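Local coordinates for protein AGR_L_2016p (Agrobacterium tumefaciens, PDB 2GVH) that probably hydrolyses acyl-CoA thioesters to free acids and coenzyme A, using two hotdog-type thioesterase repeats joined in one chain, at residues 166-171 with 215-219; 64-70 with 245-250; 28-32 with 160-164; 185-190 with 238-242. The contacts are given in a common frame with arbitrary orientation. Residues are numbered along the deposited sequence.

Two hotdog repeats in one chain must be joined as well as individually built, and the four contacts illustrate both tasks. Contacts 2 and 3 join the repeats: contact 3 crosses the first strands of their five-stranded sheets, 29-35 and 160-165, near the centre of the chain, and contact 2, centred about 16 Å away, ties the end of helix 49-67 to the end of strand 235-246. Contacts 1 and 4 lie within the second repeat, their centres about 18 Å apart. Contact 4 packs helix 179-198 on strand 235-246, which contact 2 also uses. Along the chain, contacts 2 and 3 cross, while contacts 1 and 4 are nested inside the long loop that contact 2 closes.

Contact 1: 166-171 with 215-219; sequences VFPDQA and AIEIG. With NA (sodium ion), chain D.
Ile218 provides the largest share of the contact between two loops of the second hotdog repeat. Residues 168-170 form a 3-10 turn, with Gln170 N bonded to Phe167 O at 2.8 Å and Ala171 N to Pro168 O at 2.9 Å. Gln170 (m, t) folds back so that its OE1 accepts from Phe167 N at 2.8 Å, bracing the turn from its own side chain. Segment 215-219 is irregular and comes closest at Ile218, whose CA is 5.5 Å from that of Val166. No hydrogen bond crosses. Instead Ile218 (t, p) sends CD1 to the turn, 3.4 Å from Val166 O, 3.5 Å from Pro168 N, 4.1 Å from Val166 CG1 and 4.2 Å from Ala171 CB. Val166 (t) also places CG2 3.7 Å from CG2 of Ile216 (m, t). Asp169 (m) points away from Ile218, and its OD2 binds the sodium ion at 2.2 Å together with Asp169 of the second and third subunits, so the turn carries a metal site shared by three chains. The loops run from strand 160-165 and into strand 220-231, whose Val222 touches both Val166 and Ile216; Ile216 also rests on Ala182 of helix 179-198.

Contact 2: 64-70 with 245-250; sequences TRFGRTP and ENLLTG
A mixed contact joins the two repeats, a salt-bridge network beside a leucine patch, where helix 49-67 ends against the turn after strand 235-246. The helix ends at Gly67; Arg68 leaves it with positive phi (49°), its N bonding Thr64 O at 2.7 Å and its CA 4.4 Å from that of Leu248. Glu245 (t, t) receives two arginines, and its OE1 also pairs with Arg252. Arg65 (m, t) binds it side-on, NE to OE2 and NH2 to OE1, both 2.9 Å, and pairs with Glu223. Arg68 (m, m, t) gives NH2 to Glu245 OE2 at 2.8 Å and NH1 to Leu247 O at 2.7 Å, while Gly250 CA lies over one guanidinium face, 3.4 Å from Arg68 CZ. Leu248 sets CD2 4.2 Å from both Pro70 CD and Thr64 CG2. Residues 247-249 curl helically, and Asn246 OD1 accepts from Thr249 N at 3.1 Å, an Asx motif. Arg65, Arg68 and Glu245 form an inter-repeat salt-bridge network at the C-terminal end of the first hotdog repeat's long helix.

Contact 3: 28-32 with 160-164; sequences TTRLI and VTMVE
Where two sheets meet at their edges, the first strands need not run side by side: strands 29-32 and 160-164 cross at -80°, with their axes 4.8 Å apart at closest approach. Both are extended, and the nearest CA pairs are Arg30 with Met162 (5.2 Å) and Leu31 with Val163 (5.3 Å). Entering the strand, Thr29 (m) sets CG2 3.5 Å from CG2 of Val163 (m), a pair covered by Ile61 of helix 49-67. Arg30 makes the bond across the crossing: its carbonyl O accepts from Val163 N at 2.9 Å and a nearly straight 171°, and Met162 CA adds a CA-H...O contact to the same oxygen at 3.5 Å. The Arg30 side chain lays CD 3.8 Å from Thr161 O, and its NE makes a salt bridge with Glu92 on neighbouring strand 89-100. Leu31 (chi1 t) brings CG to 3.8 Å from Val163 O and CD1 to 3.9 Å from OE2 of Glu164, an oxygen held in a salt bridge by Arg57. Ile32 (m, t) packs its CB 4.0 Å from SE of selenomethionine Met162 (p, t, p) and its CD1 4.2 Å from Val160 CG1. The chemistry is thus one backbone hydrogen bond surrounded by apolar contacts; with so steep a crossing, no ladder forms between these segments, and the sheets of the two hotdog repeats touch at a buried point close to the centre of the chain.

Contact 4: 185-190 with 238-242; sequences YMTKAA and IQTKL
The defining feature of a hotdog fold is a long helix wrapped by a curved antiparallel sheet, and the 185-190 part of helix 179-198 over the 238-242 part of strand 235-246 is one patch of that interface. The segment axes approach to 8.4 Å with 137° between their N-to-C directions, and the nearest CA pairs are Met186 with Thr240 (6.2 Å) and Ala190 with Ile238 (5.9 Å). The helix is regular, with Ala189 N bonded to Tyr185 O and Ala190 N to Met186 O, both 2.9 Å. On the strand, Ile238, Thr240 and Leu242 point toward the helix, whereas Gln239 and Lys241 point away. Apolar contacts dominate. Selenomethionine Met186 (m, t, p) places CG 3.9 Å from CD2 of Leu242 (t, p), and Ala190 CB lies 3.9 Å from CG2 of Ile238 (m, p). The small Ala190 lets the backbones come close there, while CG2 of Thr240 (m) packs 4.0 Å from Met186 CB and 4.2 Å from Ala189 CB. Tyr185 (t) adds another apolar contact at its ring edge, CD2 4.0 Å from Leu242 CD1. Polar groups contribute little; Met186 CE approaches Thr240 O at 3.5 Å, and no hydrogen bond crosses. Strand 235-246 is flanked in the sheet by 220-231 and 252-264. The helix also reaches strand 160-165, where Ala189 rests on Met162 and Tyr185 OH probably shares a hydrogen bond between the carbonyls of Met162 and Val163.

Contact 1: 166-171 with 215-219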
loop_
_atom_site.group_PDB
_atom_site.type_symbol
_atom_site.label_atom_id
_atom_site.label_comp_id
_atom_site.label_asym_id
_atom_site.label_seq_id
_atom_site.Cartn_x
_atom_site.Cartn_y
_atom_site.Cartn_z
ATOM N N VAL B 166 5.523 2.153 11.652
ATOM C CA VAL B 166 5.333 0.769 11.247
ATOM C C VAL B 166 3.853 0.545 10.887
ATOM O O VAL B 166 2.961 0.715 11.715
ATOM C CB VAL B 166 5.813 -0.227 12.355
ATOM C CG1 VAL B 166 5.536 -1.696 11.977
ATOM C CG2 VAL B 166 7.292 -0.079 12.620
ATOM N N PHE B 167 3.589 0.193 9.636
ATOM C CA PHE B 167 2.203 0.051 9.166
ATOM C C PHE B 167 1.752 -1.391 9.309
ATOM O O PHE B 167 2.570 -2.307 9.211
ATOM C CB PHE B 167 2.079 0.454 7.694
ATOM C CG PHE B 167 2.325 1.910 7.433
ATOM C CD1 PHE B 167 1.397 2.885 7.833
ATOM C CD2 PHE B 167 3.499 2.315 6.794
ATOM C CE1 PHE B 167 1.631 4.242 7.587
ATOM C CE2 PHE B 167 3.754 3.658 6.553
ATOM C CZ PHE B 167 2.810 4.630 6.942
ATOM N N PRO B 168 0.438 -1.610 9.499
ATOM C CA PRO B 168 -0.110 -2.989 9.545
ATOM C C PRO B 168 0.376 -3.871 8.374
ATOM O O PRO B 168 0.734 -5.019 8.586
ATOM C CB PRO B 168 -1.618 -2.767 9.427
ATOM C CG PRO B 168 -1.836 -1.375 9.946
ATOM C CD PRO B 168 -0.606 -0.572 9.660
ATOM N N ASP B 169 0.421 -3.335 7.159
ATOM C CA ASP B 169 0.887 -4.139 6.020
ATOM C C ASP B 169 2.314 -4.608 6.160
ATOM O O ASP B 169 2.692 -5.602 5.579
ATOM C CB ASP B 169 0.718 -3.427 4.671
ATOM C CG ASP B 169 -0.738 -3.478 4.142
ATOM O OD1 ASP B 169 -1.633 -4.096 4.769
ATOM O OD2 ASP B 169 -1.004 -2.858 3.090
ATOM N N GLN B 170 3.116 -3.901 6.938
ATOM C CA GLN B 170 4.474 -4.329 7.140
ATOM C C GLN B 170 4.652 -5.319 8.316
ATOM O O GLN B 170 5.788 -5.761 8.588
ATOM C CB GLN B 170 5.346 -3.134 7.400
ATOM C CG GLN B 170 5.300 -2.093 6.372
ATOM C CD GLN B 170 6.028 -0.892 6.835
ATOM O OE1 GLN B 170 5.575 -0.169 7.753
ATOM N NE2 GLN B 170 7.165 -0.666 6.259
ATOM N N ALA B 171 3.556 -5.639 9.013
ATOM C CA ALA B 171 3.634 -6.548 10.154
ATOM C C ALA B 171 2.888 -7.876 9.911
ATOM O O ALA B 171 1.919 -7.939 9.133
ATOM C CB ALA B 171 3.165 -5.865 11.465
ATOM N N ALA B 215 12.780 -7.855 17.756
ATOM C CA ALA B 215 11.763 -7.683 16.742
ATOM C C ALA B 215 11.077 -6.350 16.994
ATOM O O ALA B 215 10.963 -5.900 18.154
ATOM C CB ALA B 215 10.777 -8.832 16.778
ATOM N N ILE B 216 10.649 -5.729 15.896
ATOM C CA ILE B 216 9.980 -4.425 15.905
ATOM C C ILE B 216 8.476 -4.619 15.902
ATOM O O ILE B 216 7.964 -5.381 15.089
ATOM C CB ILE B 216 10.377 -3.596 14.649
ATOM C CG1 ILE B 216 11.862 -3.273 14.719
ATOM C CG2 ILE B 216 9.579 -2.289 14.561
ATOM C CD1 ILE B 216 12.467 -3.010 13.405
ATOM N N GLU B 217 7.788 -3.895 16.791
ATOM C CA GLU B 217 6.345 -4.003 16.931
ATOM C C GLU B 217 5.510 -2.901 16.280
ATOM O O GLU B 217 5.976 -1.799 16.029
ATOM C CB GLU B 217 5.979 -4.179 18.398
ATOM C CG GLU B 217 6.048 -5.650 18.794
ATOM C CD GLU B 217 6.413 -5.860 20.232
ATOM O OE1 GLU B 217 5.818 -5.175 21.101
ATOM O OE2 GLU B 217 7.281 -6.728 20.488
ATOM N N ILE B 218 4.261 -3.247 15.997
ATOM C CA ILE B 218 3.306 -2.403 15.282
ATOM C C ILE B 218 3.101 -0.980 15.862
ATOM O O ILE B 218 2.998 -0.009 15.094
ATOM C CB ILE B 218 1.943 -3.176 15.092
ATOM C CG1 ILE B 218 0.997 -2.456 14.131
ATOM C CG2 ILE B 218 1.267 -3.468 16.446
ATOM C CD1 ILE B 218 1.564 -2.237 12.800
ATOM N N GLY B 219 3.062 -0.842 17.187
ATOM C CA GLY B 219 2.874 0.483 17.804
ATOM C C GLY B 219 4.137 1.339 17.909
ATOM O O GLY B 219 4.257 2.207 18.810
HETATM NA NA NA D . -1.245 -0.948 1.997
#

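Contact 2: 64-70 with 245-250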
loop_
_atom_site.group_PDB
_atom_site.type_symbol
_atom_site.label_atom_id
_atom_site.label_comp_id
_atom_site.label_asym_id
_atom_site.label_seq_id
_atom_site.Cartn_x
_atom_site.Cartn_y
_atom_site.Cartn_z
ATOM N N THR B 64 3.592 13.099 19.219
ATOM C CA THR B 64 3.491 11.926 20.072
ATOM C C THR B 64 4.776 11.730 20.868
ATOM O O THR B 64 4.753 11.327 22.020
ATOM C CB THR B 64 3.150 10.678 19.284
ATOM O OG1 THR B 64 2.087 10.960 18.349
ATOM C CG2 THR B 64 2.708 9.586 20.252
ATOM N N ARG B 65 5.899 12.051 20.251
ATOM C CA ARG B 65 7.187 11.944 20.906
ATOM C C ARG B 65 7.272 12.961 22.004
ATOM O O ARG B 65 7.969 12.763 22.985
ATOM C CB ARG B 65 8.315 12.249 19.935
ATOM C CG ARG B 65 8.829 11.078 19.142
ATOM C CD ARG B 65 10.045 11.519 18.340
ATOM N NE ARG B 65 11.005 10.436 18.193
ATOM C CZ ARG B 65 11.959 10.374 17.260
ATOM N NH1 ARG B 65 12.114 11.339 16.362
ATOM N NH2 ARG B 65 12.760 9.319 17.225
ATOM N N PHE B 66 6.599 14.081 21.801
ATOM C CA PHE B 66 6.685 15.153 22.741
ATOM C C PHE B 66 5.848 14.841 23.970
ATOM O O PHE B 66 6.345 14.909 25.106
ATOM C CB PHE B 66 6.228 16.474 22.126
ATOM C CG PHE B 66 6.336 17.649 23.097
ATOM C CD1 PHE B 66 7.569 18.226 23.368
ATOM C CD2 PHE B 66 5.209 18.138 23.759
ATOM C CE1 PHE B 66 7.683 19.300 24.267
ATOM C CE2 PHE B 66 5.304 19.220 24.683
ATOM C CZ PHE B 66 6.533 19.798 24.936
ATOM N N GLY B 67 4.578 14.493 23.736
ATOM C CA GLY B 67 3.626 14.353 24.850
ATOM C C GLY B 67 3.407 12.929 25.288
ATOM O O GLY B 67 2.752 12.706 26.277
ATOM N N ARG B 68 3.920 11.969 24.512
ATOM C CA ARG B 68 3.829 10.553 24.850
ATOM C C ARG B 68 2.388 10.192 25.224
ATOM O O ARG B 68 2.112 9.741 26.347
ATOM C CB ARG B 68 4.813 10.218 25.999
ATOM C CG ARG B 68 6.322 10.442 25.685
ATOM C CD ARG B 68 6.794 9.543 24.552
ATOM N NE ARG B 68 8.157 9.821 24.081
ATOM C CZ ARG B 68 8.684 9.272 22.975
ATOM N NH1 ARG B 68 7.966 8.439 22.243
ATOM N NH2 ARG B 68 9.925 9.544 22.585
ATOM N N THR B 69 1.472 10.438 24.288
ATOM C CA THR B 69 0.036 10.221 24.501
ATOM C C THR B 69 -0.613 10.226 23.130
ATOM O O THR B 69 -0.000 10.703 22.205
ATOM C CB THR B 69 -0.571 11.329 25.409
ATOM O OG1 THR B 69 -1.896 10.965 25.811
ATOM C CG2 THR B 69 -0.594 12.685 24.703
ATOM N N PRO B 70 -1.834 9.671 22.972
ATOM C CA PRO B 70 -2.407 9.746 21.615
ATOM C C PRO B 70 -2.746 11.188 21.205
ATOM O O PRO B 70 -3.122 11.998 22.053
ATOM C CB PRO B 70 -3.682 8.898 21.710
ATOM C CG PRO B 70 -3.527 8.093 22.975
ATOM C CD PRO B 70 -2.723 8.950 23.900
ATOM N N GLU B 245 11.384 2.736 18.487
ATOM C CA GLU B 245 10.980 3.567 19.575
ATOM C C GLU B 245 9.496 3.364 19.768
ATOM O O GLU B 245 8.720 3.396 18.801
ATOM C CB GLU B 245 11.290 5.017 19.262
ATOM C CG GLU B 245 10.897 6.000 20.365
ATOM C CD GLU B 245 11.270 7.402 19.998
ATOM O OE1 GLU B 245 12.425 7.614 19.571
ATOM O OE2 GLU B 245 10.413 8.290 20.126
ATOM N N ASN B 246 9.111 3.131 21.020
ATOM C CA ASN B 246 7.711 3.022 21.360
ATOM C C ASN B 246 7.145 4.414 21.454
ATOM O O ASN B 246 7.636 5.231 22.238
ATOM C CB ASN B 246 7.526 2.301 22.687
ATOM C CG ASN B 246 6.080 1.941 22.944
ATOM O OD1 ASN B 246 5.263 2.797 23.293
ATOM N ND2 ASN B 246 5.753 0.662 22.756
ATOM N N LEU B 247 6.112 4.685 20.663
ATOM C CA LEU B 247 5.570 6.026 20.581
ATOM C C LEU B 247 5.066 6.573 21.920
ATOM O O LEU B 247 5.351 7.705 22.272
ATOM C CB LEU B 247 4.506 6.110 19.494
ATOM C CG LEU B 247 5.049 6.445 18.088
ATOM C CD1 LEU B 247 3.899 6.821 17.165
ATOM C CD2 LEU B 247 6.103 7.571 18.101
ATOM N N LEU B 248 4.353 5.757 22.679
ATOM C CA LEU B 248 3.696 6.238 23.875
ATOM C C LEU B 248 4.618 6.237 25.085
ATOM O O LEU B 248 4.529 7.114 25.924
ATOM C CB LEU B 248 2.420 5.437 24.146
ATOM C CG LEU B 248 1.356 5.488 23.040
ATOM C CD1 LEU B 248 0.239 4.446 23.247
ATOM C CD2 LEU B 248 0.785 6.889 22.902
ATOM N N THR B 249 5.512 5.255 25.162
ATOM C CA THR B 249 6.404 5.122 26.324
ATOM C C THR B 249 7.742 5.812 26.076
ATOM O O THR B 249 8.341 6.348 27.008
ATOM C CB THR B 249 6.670 3.631 26.718
ATOM O OG1 THR B 249 7.614 3.036 25.804
ATOM C CG2 THR B 249 5.366 2.806 26.714
ATOM N N GLY B 250 8.216 5.772 24.826
ATOM C CA GLY B 250 9.518 6.352 24.468
ATOM C C GLY B 250 10.691 5.377 24.478
ATOM O O GLY B 250 11.850 5.764 24.282
#

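Contact 3: 28-32 with 160-164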
loop_
_atom_site.group_PDB
_atom_site.type_symbol
_atom_site.label_atom_id
_atom_site.label_comp_id
_atom_site.label_asym_id
_atom_site.label_seq_id
_atom_site.Cartn_x
_atom_site.Cartn_y
_atom_site.Cartn_z
ATOM N N THR B 28 13.584 17.929 16.518
ATOM C CA THR B 28 13.153 17.878 15.127
ATOM C C THR B 28 13.040 16.437 14.640
ATOM O O THR B 28 13.968 15.653 14.789
ATOM C CB THR B 28 14.092 18.666 14.208
ATOM O OG1 THR B 28 14.252 19.981 14.736
ATOM C CG2 THR B 28 13.505 18.791 12.787
ATOM N N THR B 29 11.887 16.106 14.068
ATOM C CA THR B 29 11.641 14.786 13.502
ATOM C C THR B 29 11.630 14.868 11.982
ATOM O O THR B 29 10.942 15.705 11.396
ATOM C CB THR B 29 10.293 14.251 13.965
ATOM O OG1 THR B 29 10.252 14.221 15.388
ATOM C CG2 THR B 29 10.057 12.856 13.432
ATOM N N ARG B 30 12.366 13.982 11.336
ATOM C CA ARG B 30 12.458 14.009 9.886
ATOM C C ARG B 30 11.940 12.731 9.276
ATOM O O ARG B 30 12.217 11.667 9.787
ATOM C CB ARG B 30 13.899 14.295 9.460
ATOM C CG ARG B 30 14.545 15.280 10.443
ATOM C CD ARG B 30 16.057 15.400 10.300
ATOM N NE ARG B 30 16.351 16.626 9.579
ATOM C CZ ARG B 30 16.629 17.772 10.169
ATOM N NH1 ARG B 30 16.684 17.833 11.492
ATOM N NH2 ARG B 30 16.859 18.848 9.446
ATOM N N LEU B 31 11.181 12.853 8.193
ATOM C CA LEU B 31 10.620 11.722 7.449
ATOM C C LEU B 31 10.936 11.948 5.974
ATOM O O LEU B 31 10.669 13.018 5.451
ATOM C CB LEU B 31 9.106 11.706 7.606
ATOM C CG LEU B 31 8.260 10.550 7.085
ATOM C CD1 LEU B 31 7.049 10.392 7.993
ATOM C CD2 LEU B 31 7.811 10.724 5.614
ATOM N N ILE B 32 11.468 10.948 5.297
ATOM C CA ILE B 32 12.021 11.155 3.995
ATOM C C ILE B 32 11.403 10.199 3.004
ATOM O O ILE B 32 11.337 9.007 3.262
ATOM C CB ILE B 32 13.566 11.035 3.995
ATOM C CG1 ILE B 32 14.153 12.270 4.651
ATOM C CG2 ILE B 32 14.051 11.041 2.601
ATOM C CD1 ILE B 32 15.629 12.258 4.928
ATOM N N VAL B 160 22.404 11.119 8.013
ATOM C CA VAL B 160 20.952 11.089 7.915
ATOM C C VAL B 160 20.311 10.378 9.113
ATOM O O VAL B 160 20.674 9.237 9.391
ATOM C CB VAL B 160 20.501 10.228 6.674
ATOM C CG1 VAL B 160 19.082 10.407 6.463
ATOM C CG2 VAL B 160 21.241 10.654 5.411
ATOM N N THR B 161 19.333 11.015 9.766
ATOM C CA THR B 161 18.527 10.391 10.832
ATOM C C THR B 161 17.067 10.508 10.418
ATOM O O THR B 161 16.546 11.604 10.376
ATOM C CB THR B 161 18.659 11.185 12.149
ATOM O OG1 THR B 161 20.024 11.171 12.568
ATOM C CG2 THR B 161 17.703 10.649 13.281
HETATM N N MSE B 162 16.389 9.408 10.096
HETATM C CA MSE B 162 15.004 9.512 9.611
HETATM C C MSE B 162 14.077 8.515 10.275
HETATM O O MSE B 162 14.501 7.414 10.616
HETATM C CB MSE B 162 14.962 9.393 8.102
HETATM C CG MSE B 162 15.120 7.948 7.592
HETATM SE SE MSE B 162 15.347 7.872 5.566
HETATM C CE MSE B 162 16.867 8.424 5.710
ATOM N N VAL B 163 12.814 8.891 10.454
ATOM C CA VAL B 163 11.820 7.996 11.072
ATOM C C VAL B 163 10.677 7.651 10.110
ATOM O O VAL B 163 10.517 8.260 9.075
ATOM C CB VAL B 163 11.225 8.563 12.384
ATOM C CG1 VAL B 163 12.293 9.059 13.315
ATOM C CG2 VAL B 163 10.283 9.663 12.074
ATOM N N GLU B 164 9.892 6.661 10.483
ATOM C CA GLU B 164 8.690 6.280 9.757
ATOM C C GLU B 164 7.885 5.461 10.753
ATOM O O GLU B 164 8.440 4.918 11.721
ATOM C CB GLU B 164 9.022 5.439 8.514
ATOM C CG GLU B 164 7.816 5.099 7.596
ATOM C CD GLU B 164 6.824 6.257 7.384
ATOM O OE1 GLU B 164 5.997 6.525 8.284
ATOM O OE2 GLU B 164 6.869 6.889 6.312
#

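Contact 4: 185-190 with 238-242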
loop_
_atom_site.group_PDB
_atom_site.type_symbol
_atom_site.label_atom_id
_atom_site.label_comp_id
_atom_site.label_asym_id
_atom_site.label_seq_id
_atom_site.Cartn_x
_atom_site.Cartn_y
_atom_site.Cartn_z
ATOM N N TYR B 185 13.679 -0.465 4.796
ATOM C CA TYR B 185 13.807 0.874 5.320
ATOM C C TYR B 185 15.292 1.233 5.459
ATOM O O TYR B 185 15.704 2.350 5.144
ATOM C CB TYR B 185 13.025 1.032 6.616
ATOM C CG TYR B 185 12.950 2.462 7.090
ATOM C CD1 TYR B 185 12.124 3.396 6.451
ATOM C CD2 TYR B 185 13.731 2.901 8.151
ATOM C CE1 TYR B 185 12.062 4.743 6.869
ATOM C CE2 TYR B 185 13.680 4.223 8.570
ATOM C CZ TYR B 185 12.864 5.143 7.937
ATOM O OH TYR B 185 12.860 6.459 8.417
HETATM N N MSE B 186 16.119 0.268 5.810
HETATM C CA MSE B 186 17.505 0.584 6.007
HETATM C C MSE B 186 18.121 0.912 4.684
HETATM O O MSE B 186 18.968 1.784 4.593
HETATM C CB MSE B 186 18.242 -0.568 6.661
HETATM C CG MSE B 186 17.804 -0.823 8.052
HETATM SE SE MSE B 186 18.540 -2.530 8.649
HETATM C CE MSE B 186 20.280 -1.886 9.314
ATOM N N THR B 187 17.700 0.206 3.664
ATOM C CA THR B 187 18.168 0.422 2.333
ATOM C C THR B 187 17.733 1.779 1.820
ATOM O O THR B 187 18.552 2.537 1.327
ATOM C CB THR B 187 17.652 -0.692 1.388
ATOM O OG1 THR B 187 17.995 -1.951 1.949
ATOM C CG2 THR B 187 18.335 -0.609 0.039
ATOM N N LYS B 188 16.448 2.085 1.898
ATOM C CA LYS B 188 15.980 3.472 1.696
ATOM C C LYS B 188 16.950 4.485 2.341
ATOM O O LYS B 188 17.466 5.353 1.658
ATOM C CB LYS B 188 14.582 3.657 2.244
ATOM C CG LYS B 188 13.926 4.923 1.779
ATOM C CD LYS B 188 12.635 5.120 2.488
ATOM C CE LYS B 188 11.539 5.530 1.533
ATOM N NZ LYS B 188 10.274 5.557 2.326
ATOM N N ALA B 189 17.233 4.353 3.631
ATOM C CA ALA B 189 18.178 5.301 4.252
ATOM C C ALA B 189 19.567 5.268 3.589
ATOM O O ALA B 189 20.199 6.291 3.406
ATOM C CB ALA B 189 18.272 5.094 5.778
ATOM N N ALA B 190 20.022 4.102 3.166
ATOM C CA ALA B 190 21.305 4.000 2.476
ATOM C C ALA B 190 21.252 4.700 1.109
ATOM O O ALA B 190 22.202 5.345 0.676
ATOM C CB ALA B 190 21.668 2.564 2.280
ATOM N N ILE B 238 27.828 2.339 2.853
ATOM C CA ILE B 238 26.992 3.082 3.747
ATOM C C ILE B 238 26.698 2.194 4.913
ATOM O O ILE B 238 26.374 1.032 4.716
ATOM C CB ILE B 238 25.642 3.469 3.100
ATOM C CG1 ILE B 238 25.837 4.493 1.976
ATOM C CG2 ILE B 238 24.731 4.112 4.167
ATOM C CD1 ILE B 238 26.237 3.898 0.675
ATOM N N GLN B 239 26.869 2.736 6.125
ATOM C CA GLN B 239 26.444 2.058 7.318
ATOM C C GLN B 239 25.086 2.574 7.698
ATOM O O GLN B 239 24.851 3.747 7.627
ATOM C CB GLN B 239 27.404 2.310 8.476
ATOM C CG GLN B 239 26.841 1.910 9.823
ATOM C CD GLN B 239 27.886 1.965 10.907
ATOM O OE1 GLN B 239 28.809 1.144 10.920
ATOM N NE2 GLN B 239 27.761 2.936 11.827
ATOM N N THR B 240 24.203 1.690 8.135
ATOM C CA THR B 240 22.903 2.107 8.632
ATOM C C THR B 240 22.660 1.435 9.940
ATOM O O THR B 240 22.960 0.263 10.089
ATOM C CB THR B 240 21.766 1.696 7.708
ATOM O OG1 THR B 240 22.082 2.104 6.385
ATOM C CG2 THR B 240 20.490 2.418 8.150
ATOM N N LYS B 241 22.107 2.181 10.874
ATOM C CA LYS B 241 21.765 1.683 12.202
ATOM C C LYS B 241 20.269 1.851 12.303
ATOM O O LYS B 241 19.744 2.914 11.956
ATOM C CB LYS B 241 22.424 2.530 13.285
ATOM C CG LYS B 241 23.920 2.405 13.312
ATOM C CD LYS B 241 24.477 2.513 14.740
ATOM C CE LYS B 241 25.843 3.229 14.728
ATOM N NZ LYS B 241 26.249 3.794 16.065
ATOM N N LEU B 242 19.582 0.806 12.758
ATOM C CA LEU B 242 18.124 0.842 12.871
ATOM C C LEU B 242 17.665 0.773 14.325
ATOM O O LEU B 242 18.105 -0.096 15.063
ATOM C CB LEU B 242 17.508 -0.275 12.021
ATOM C CG LEU B 242 16.005 -0.108 11.880
ATOM C CD1 LEU B 242 15.704 1.204 11.218
ATOM C CD2 LEU B 242 15.365 -1.252 11.125
#